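Local coordinates for cupin 2, conserved barrel domain protein (Shewanella frigidimarina, PDB 2PFW) that is of unknown function but adopts the conserved beta-barrel of the RmlC-like cupins and is related in sequence to the KdgF cupins, at residues Leu23-Met27 against Glu109-Glu113; Tyr59-Phe65 against Pro95-Ile101. All coordinates share one frame. Residues are numbered along the deposited sequence.

Contact 1 of 2, residues Leu23-Met27 against Glu109-Glu113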
ATOM      1  N   LEU A  23      -6.976  -5.978  16.751  1.00 28.38           N
ATOM      2  CA  LEU A  23      -6.759  -5.692  15.344  1.00 28.83           C
ATOM      3  C   LEU A  23      -8.079  -5.642  14.573  1.00 26.17           C
ATOM      4  O   LEU A  23      -8.978  -6.444  14.814  1.00 24.52           O
ATOM      5  CB  LEU A  23      -5.848  -6.741  14.707  1.00 29.40           C
ATOM      6  CG  LEU A  23      -4.372  -6.755  15.083  1.00 29.20           C
ATOM      7  CD1 LEU A  23      -3.529  -7.241  13.908  1.00 32.93           C
ATOM      8  CD2 LEU A  23      -3.894  -5.387  15.538  1.00 26.72           C
ATOM      9  N   LYS A  24      -8.166  -4.697  13.645  1.00 27.74           N
ATOM     10  CA  LYS A  24      -9.284  -4.597  12.710  1.00 27.63           C
ATOM     11  C   LYS A  24      -8.751  -4.504  11.283  1.00 21.42           C
ATOM     12  O   LYS A  24      -7.761  -3.811  11.051  1.00 24.12           O
ATOM     13  CB  LYS A  24     -10.161  -3.392  13.017  1.00 29.05           C
ATOM     14  CG  LYS A  24     -11.054  -3.528  14.239  1.00 30.56           C
ATOM     15  CD  LYS A  24     -11.956  -2.320  14.405  1.00 36.34           C
ATOM     16  CE  LYS A  24     -11.694  -1.539  15.684  1.00 38.40           C
ATOM     17  NZ  LYS A  24     -10.822  -0.350  15.444  1.00 38.53           N
ATOM     18  N   ARG A  25      -9.373  -5.198  10.336  1.00 26.40           N
ATOM     19  CA  ARG A  25      -8.794  -5.300   8.997  1.00 25.82           C
ATOM     20  C   ARG A  25      -9.804  -4.900   7.921  1.00 20.43           C
ATOM     21  O   ARG A  25     -10.966  -5.302   7.994  1.00 21.88           O
ATOM     22  CB  ARG A  25      -8.296  -6.723   8.725  1.00 26.56           C
ATOM     23  CG  ARG A  25      -7.597  -6.905   7.390  1.00 26.40           C
ATOM     24  CD  ARG A  25      -6.862  -8.237   7.306  1.00 28.04           C
ATOM     25  NE  ARG A  25      -7.800  -9.348   7.322  1.00 32.10           N
ATOM     26  CZ  ARG A  25      -7.661 -10.542   7.865  1.00 30.84           C
ATOM     27  NH1 ARG A  25      -6.558 -10.893   8.510  1.00 34.60           N
ATOM     28  NH2 ARG A  25      -8.651 -11.425   7.769  1.00 34.17           N
ATOM     29  N   GLN A  26      -9.350  -4.123   6.943  1.00 22.35           N
ATOM     30  CA  GLN A  26     -10.180  -3.775   5.796  1.00 21.97           C
ATOM     31  C   GLN A  26      -9.469  -4.062   4.476  1.00 15.27           C
ATOM     32  O   GLN A  26      -8.344  -3.620   4.253  1.00 18.88           O
ATOM     33  CB  GLN A  26     -10.583  -2.302   5.824  1.00 24.97           C
ATOM     34  CG  GLN A  26     -11.647  -1.934   4.794  1.00 23.31           C
ATOM     35  CD  GLN A  26     -11.860  -0.433   4.751  1.00 19.34           C
ATOM     36  OE1 GLN A  26     -10.890   0.303   4.582  1.00 20.76           O
ATOM     37  NE2 GLN A  26     -13.103  -0.000   4.907  1.00 28.37           N
HETATM   38  N   MSE A  27     -10.139  -4.800   3.599  1.00 23.87           N
HETATM   39  CA  MSE A  27      -9.630  -5.036   2.249  1.00 23.08           C
HETATM   40  C   MSE A  27      -9.591  -3.766   1.418  1.00 20.18           C
HETATM   41  O   MSE A  27     -10.604  -3.145   1.342  1.00 20.83           O
HETATM   42  CB  MSE A  27     -10.493  -6.102   1.546  1.00 23.48           C
HETATM   43  CG  MSE A  27      -9.897  -6.550   0.201  1.00 23.70           C
HETATM   44 SE   MSE A  27      -8.119  -7.376   0.385  1.00 32.37          SE
HETATM   45  CE  MSE A  27      -8.680  -8.619   1.670  1.00 16.58           C
ATOM     46  N   GLU A 109      -4.443 -16.124   1.128  1.00 33.78           N
ATOM     47  CA  GLU A 109      -5.761 -16.749   1.036  1.00 34.27           C
ATOM     48  C   GLU A 109      -6.505 -16.657   2.365  1.00 34.46           C
ATOM     49  O   GLU A 109      -7.734 -16.715   2.396  1.00 36.76           O
ATOM     50  CB  GLU A 109      -5.694 -18.219   0.591  1.00 37.88           C
ATOM     51  CG  GLU A 109      -7.022 -18.921   0.852  1.00 39.34           C
ATOM     52  CD  GLU A 109      -7.309 -20.165   0.056  1.00 42.44           C
ATOM     53  OE1 GLU A 109      -6.517 -20.498  -0.848  1.00 51.96           O
ATOM     54  OE2 GLU A 109      -8.339 -20.826   0.329  1.00 43.21           O
ATOM     55  N   ASP A 110      -5.782 -16.523   3.473  1.00 34.57           N
ATOM     56  CA  ASP A 110      -6.440 -16.536   4.779  1.00 36.34           C
ATOM     57  C   ASP A 110      -7.390 -15.353   4.948  1.00 38.48           C
ATOM     58  O   ASP A 110      -8.236 -15.353   5.847  1.00 40.19           O
ATOM     59  CB  ASP A 110      -5.437 -16.539   5.930  1.00 36.78           C
ATOM     60  CG  ASP A 110      -4.015 -16.183   5.583  1.00 36.08           C
ATOM     61  OD1 ASP A 110      -3.514 -16.611   4.520  1.00 40.07           O
ATOM     62  OD2 ASP A 110      -3.348 -15.472   6.369  1.00 39.71           O
ATOM     63  N   PHE A 111      -7.289 -14.324   4.107  1.00 36.69           N
ATOM     64  CA  PHE A 111      -7.997 -13.083   4.407  1.00 38.45           C
ATOM     65  C   PHE A 111      -9.319 -12.960   3.657  1.00 44.13           C
ATOM     66  O   PHE A 111     -10.062 -12.003   3.913  1.00 49.05           O
ATOM     67  CB  PHE A 111      -7.134 -11.871   4.060  1.00 36.26           C
ATOM     68  CG  PHE A 111      -5.888 -11.683   4.900  1.00 34.70           C
ATOM     69  CD1 PHE A 111      -5.663 -12.443   6.034  1.00 35.44           C
ATOM     70  CD2 PHE A 111      -4.948 -10.734   4.528  1.00 32.93           C
ATOM     71  CE1 PHE A 111      -4.519 -12.259   6.784  1.00 33.50           C
ATOM     72  CE2 PHE A 111      -3.801 -10.544   5.273  1.00 34.01           C
ATOM     73  CZ  PHE A 111      -3.589 -11.309   6.405  1.00 31.71           C
ATOM     74  N   VAL A 112      -9.637 -13.869   2.737  1.00 42.58           N
ATOM     75  CA  VAL A 112     -10.681 -13.560   1.754  1.00 44.73           C
ATOM     76  C   VAL A 112     -11.949 -14.378   1.987  1.00 47.08           C
ATOM     77  O   VAL A 112     -12.840 -14.348   1.134  1.00 52.58           O
ATOM     78  CB  VAL A 112     -10.174 -13.774   0.318  1.00 44.88           C
ATOM     79  CG1 VAL A 112     -11.109 -13.118  -0.687  1.00 49.09           C
ATOM     80  CG2 VAL A 112      -8.764 -13.221   0.162  1.00 41.45           C
ATOM     81  N   GLU A 113     -11.989 -15.056   3.115  1.00 48.82           N
ATOM     82  CA  GLU A 113     -13.093 -15.690   3.797  1.00 48.20           C
ATOM     83  C   GLU A 113     -14.414 -15.653   3.033  1.00 51.00           C
ATOM     84  O   GLU A 113     -15.015 -16.678   2.717  1.00 55.53           O
ATOM     85  CB  GLU A 113     -13.311 -15.022   5.166  1.00 48.77           C
ATOM     86  CG  GLU A 113     -12.111 -14.250   5.680  1.00 49.08           C
ATOM     87  CD  GLU A 113     -11.005 -15.147   6.197  1.00 48.12           C
ATOM     88  OE1 GLU A 113     -11.001 -16.350   5.863  1.00 51.89           O
ATOM     89  OE2 GLU A 113     -10.132 -14.643   6.937  1.00 53.71           O
TER
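On the surface of a cupin beta-barrel, the tail after the last strand folds back as a short 3-10 turn and lays Phe111 against strand 23-31 through a cation-pi stack. Alternation along the strand sends Arg25 and Met27 toward the tail, while Gln26 turns to other partners, its NE2 bonding Thr14 O and Gly11 O. Arg25 leaves the strand with chi1 and chi2 both t, then bends at chi3 (p), which brings its guanidinium flat over the Phe111 ring: centres 3.8 Å apart, planes at 27°. Its CD adds a CH-pi contact, 4.2 Å from the ring centroid. The same face of Phe111 thus receives both charge and methylene. The t, p, p chain of selenomethionine Met27 curls so that its CE lies 4.3 Å from Phe111 CB; Met35 of strand 34-41 packs on Met27 and Val112. No hydrogen bond joins the segments. Near the guanidinium plane, Arg25 NH2 makes a long salt bridge of 3.6 Å with the less surely placed Glu113 OE2.

Contact 2 of 2, residues Tyr59-Phe65 against Pro95-Ile101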
ATOM      1  N   TYR A  59       3.181   0.256   5.076  1.00 18.96           N
ATOM      2  CA  TYR A  59       3.235   1.707   5.181  1.00 17.34           C
ATOM      3  C   TYR A  59       2.548   2.163   6.468  1.00 10.89           C
ATOM      4  O   TYR A  59       1.466   1.671   6.785  1.00 11.87           O
ATOM      5  CB  TYR A  59       2.572   2.386   3.978  1.00 18.80           C
ATOM      6  CG  TYR A  59       2.622   3.900   4.071  1.00 14.81           C
ATOM      7  CD1 TYR A  59       3.777   4.599   3.789  1.00 13.28           C
ATOM      8  CD2 TYR A  59       1.489   4.621   4.444  1.00 20.22           C
ATOM      9  CE1 TYR A  59       3.826   5.983   3.871  1.00 19.54           C
ATOM     10  CE2 TYR A  59       1.530   6.000   4.530  1.00 14.72           C
ATOM     11  CZ  TYR A  59       2.693   6.669   4.244  1.00 15.81           C
ATOM     12  OH  TYR A  59       2.724   8.045   4.335  1.00 27.19           O
ATOM     13  N   VAL A  60       3.171   3.088   7.200  1.00 16.67           N
ATOM     14  CA  VAL A  60       2.510   3.575   8.412  1.00 16.82           C
ATOM     15  C   VAL A  60       1.601   4.757   8.066  1.00 15.31           C
ATOM     16  O   VAL A  60       2.093   5.814   7.684  1.00 17.23           O
ATOM     17  CB  VAL A  60       3.496   3.982   9.516  1.00 20.99           C
ATOM     18  CG1 VAL A  60       2.734   4.264  10.809  1.00 18.96           C
ATOM     19  CG2 VAL A  60       4.546   2.911   9.762  1.00 16.40           C
ATOM     20  N   VAL A  61       0.297   4.542   8.196  1.00 20.08           N
ATOM     21  CA  VAL A  61      -0.670   5.616   7.972  1.00 22.87           C
ATOM     22  C   VAL A  61      -0.651   6.553   9.177  1.00 24.10           C
ATOM     23  O   VAL A  61      -0.428   7.755   9.017  1.00 24.55           O
ATOM     24  CB  VAL A  61      -2.089   5.089   7.735  1.00 21.23           C
ATOM     25  CG1 VAL A  61      -3.094   6.225   7.793  1.00 28.40           C
ATOM     26  CG2 VAL A  61      -2.163   4.366   6.395  1.00 26.07           C
ATOM     27  N   GLU A  62      -0.858   6.018  10.381  1.00 22.48           N
ATOM     28  CA  GLU A  62      -0.601   6.835  11.569  1.00 26.29           C
ATOM     29  C   GLU A  62      -0.348   5.980  12.806  1.00 24.02           C
ATOM     30  O   GLU A  62      -0.799   4.843  12.895  1.00 22.13           O
ATOM     31  CB  GLU A  62      -1.775   7.782  11.812  1.00 23.05           C
ATOM     32  CG  GLU A  62      -3.014   7.083  12.329  1.00 25.48           C
ATOM     33  CD  GLU A  62      -3.805   7.944  13.296  1.00 34.80           C
ATOM     34  OE1 GLU A  62      -3.183   8.667  14.104  1.00 49.56           O
ATOM     35  OE2 GLU A  62      -5.050   7.891  13.242  1.00 37.13           O
ATOM     36  N   GLY A  63       0.366   6.556  13.766  1.00 27.22           N
ATOM     37  CA  GLY A  63       0.662   5.928  15.042  1.00 24.89           C
ATOM     38  C   GLY A  63       2.140   5.604  15.150  1.00 23.15           C
ATOM     39  O   GLY A  63       2.887   5.781  14.188  1.00 24.60           O
ATOM     40  N   GLU A  64       2.585   5.133  16.309  1.00 26.14           N
ATOM     41  CA  GLU A  64       3.994   4.798  16.491  1.00 25.66           C
ATOM     42  C   GLU A  64       4.139   3.273  16.487  1.00 23.95           C
ATOM     43  O   GLU A  64       3.488   2.584  17.268  1.00 22.67           O
ATOM     44  CB  GLU A  64       4.562   5.399  17.768  1.00 29.33           C
ATOM     45  CG  GLU A  64       4.553   6.912  17.871  1.00 25.99           C
ATOM     46  CD  GLU A  64       5.371   7.617  16.813  1.00 30.26           C
ATOM     47  OE1 GLU A  64       6.588   7.357  16.709  1.00 36.71           O
ATOM     48  OE2 GLU A  64       4.780   8.439  16.078  1.00 35.42           O
ATOM     49  N   PHE A  65       4.971   2.771  15.581  1.00 22.70           N
ATOM     50  CA  PHE A  65       5.107   1.326  15.410  1.00 24.65           C
ATOM     51  C   PHE A  65       6.529   0.893  15.772  1.00 19.52           C
ATOM     52  O   PHE A  65       7.489   1.377  15.177  1.00 18.34           O
ATOM     53  CB  PHE A  65       4.762   0.896  13.983  1.00 21.51           C
ATOM     54  CG  PHE A  65       3.255   0.810  13.781  1.00 22.20           C
ATOM     55  CD1 PHE A  65       2.526   1.942  13.453  1.00 20.62           C
ATOM     56  CD2 PHE A  65       2.593  -0.395  13.926  1.00 19.74           C
ATOM     57  CE1 PHE A  65       1.159   1.856  13.281  1.00 17.61           C
ATOM     58  CE2 PHE A  65       1.226  -0.488  13.752  1.00 24.13           C
ATOM     59  CZ  PHE A  65       0.507   0.648  13.425  1.00 24.14           C
ATOM     60  N   PRO A  95       2.057   0.789  20.548  1.00 25.43           N
ATOM     61  CA  PRO A  95       1.666   1.187  21.904  1.00 27.51           C
ATOM     62  C   PRO A  95       0.606   2.290  21.918  1.00 26.77           C
ATOM     63  O   PRO A  95      -0.296   2.309  22.753  1.00 27.92           O
ATOM     64  CB  PRO A  95       2.960   1.737  22.502  1.00 24.79           C
ATOM     65  CG  PRO A  95       4.054   1.251  21.618  1.00 27.25           C
ATOM     66  CD  PRO A  95       3.454   1.129  20.244  1.00 24.07           C
ATOM     67  N   THR A  96       0.714   3.228  20.984  1.00 29.71           N
ATOM     68  CA  THR A  96      -0.166   4.383  20.931  1.00 27.54           C
ATOM     69  C   THR A  96      -1.477   4.084  20.216  1.00 28.24           C
ATOM     70  O   THR A  96      -2.438   4.844  20.344  1.00 27.18           O
ATOM     71  CB  THR A  96       0.523   5.549  20.198  1.00 27.18           C
ATOM     72  OG1 THR A  96       0.728   5.177  18.827  1.00 35.82           O
ATOM     73  CG2 THR A  96       1.891   5.823  20.791  1.00 27.05           C
ATOM     74  N   GLY A  97      -1.546   2.991  19.459  1.00 27.01           N
ATOM     75  CA  GLY A  97      -2.673   2.838  18.527  1.00 27.40           C
ATOM     76  C   GLY A  97      -2.280   3.469  17.198  1.00 22.56           C
ATOM     77  O   GLY A  97      -1.367   4.302  17.146  1.00 22.42           O
ATOM     78  N   GLY A  98      -2.906   3.082  16.090  1.00 22.94           N
ATOM     79  CA  GLY A  98      -2.400   3.513  14.794  1.00 22.49           C
ATOM     80  C   GLY A  98      -3.029   2.776  13.628  1.00 15.05           C
ATOM     81  O   GLY A  98      -3.971   2.004  13.797  1.00 18.90           O
ATOM     82  N   ILE A  99      -2.501   3.020  12.434  1.00 21.55           N
ATOM     83  CA  ILE A  99      -3.015   2.415  11.206  1.00 21.53           C
ATOM     84  C   ILE A  99      -1.881   2.051  10.252  1.00 12.83           C
ATOM     85  O   ILE A  99      -0.963   2.837  10.022  1.00 19.77           O
ATOM     86  CB  ILE A  99      -4.016   3.347  10.509  1.00 20.62           C
ATOM     87  CG1 ILE A  99      -5.255   3.645  11.354  1.00 23.33           C
ATOM     88  CG2 ILE A  99      -4.433   2.798   9.157  1.00 22.97           C
ATOM     89  CD1 ILE A  99      -5.990   4.901  10.942  1.00 30.95           C
ATOM     90  N   LEU A 100      -1.958   0.835   9.713  1.00 21.05           N
ATOM     91  CA  LEU A 100      -0.994   0.317   8.759  1.00 22.73           C
ATOM     92  C   LEU A 100      -1.671  -0.023   7.422  1.00 16.67           C
ATOM     93  O   LEU A 100      -2.814  -0.464   7.411  1.00 20.16           O
ATOM     94  CB  LEU A 100      -0.328  -0.966   9.241  1.00 22.51           C
ATOM     95  CG  LEU A 100       0.851  -0.890  10.196  1.00 23.21           C
ATOM     96  CD1 LEU A 100       1.383  -2.299  10.458  1.00 32.35           C
ATOM     97  CD2 LEU A 100       1.950   0.010   9.665  1.00 22.34           C
ATOM     98  N   ILE A 101      -0.955   0.152   6.323  1.00 20.71           N
ATOM     99  CA  ILE A 101      -1.322  -0.505   5.067  1.00 22.50           C
ATOM    100  C   ILE A 101      -0.373  -1.672   4.812  1.00 14.94           C
ATOM    101  O   ILE A 101       0.810  -1.457   4.574  1.00 18.69           O
ATOM    102  CB  ILE A 101      -1.310   0.489   3.887  1.00 22.32           C
ATOM    103  CG1 ILE A 101      -2.028   1.808   4.160  1.00 20.41           C
ATOM    104  CG2 ILE A 101      -1.825  -0.215   2.638  1.00 19.96           C
ATOM    105  CD1 ILE A 101      -3.375   2.079   3.549  1.00 25.61           C
TER
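A classic beta bulge interrupts the antiparallel pairing: Val61 and Glu62 both face Ile99, and their amides share one acceptor, Val61 N to Ile99 O at 2.8 Å and Glu62 N to Ile99 O at 3.2 Å. Before it the ladder is regular, with Tyr59 and Ile101 a hydrogen-bonded pair (Tyr59 N to Ile101 O 3.0 Å, Ile101 N to Tyr59 O 2.9 Å). The extra residue, with Val61 psi at -55°, comes where the chain turns a corner at Glu62, passing from the sheet of strand 55-61 to that of strand 65-69 in the cupin barrel. Gly63 crosses Gly98 with CA atoms 3.9 Å apart; a CB on either would clash with the opposing backbone. Farther on, Thr96 OG1 accepts from Glu64 N at 3.1 Å and donates to Gly97 O at 2.8 Å. Phe65 folds back over Leu100, whose CG lies 3.9 Å from the ring centroid in a CH-pi contact; Phe41 meets Phe65 edge-to-face. Val61, pointing toward the partner segment, touches Ile101 CG1 with its CG2 at 3.4 Å; on the Tyr59-Ile101 face the second subunit packs on both residues, its Lys38 NZ hydrogen-bonding Tyr59 OH.

Contacts 1 and 2 both reach the same antiparallel sheet but lie on opposite sides of the chain's centre, their centres about 17 Å apart and their nearest atoms about 7 Å apart, without touching. Strand 34-41 bridges them: it pairs with strand 23-31 of contact 1 along one edge and with strand 98-105 of contact 2 along the other. In sequence, 59-65 and 95-101 both fall between the two segments of contact 1, which brings the C-terminal tail back to an early strand. Contact 2 also differs in reaching the second subunit and a bound 1,2-ethanediol, about 3 Å from the side chain of Leu100; this molecule probably came from crystallisation but may mark a pocket.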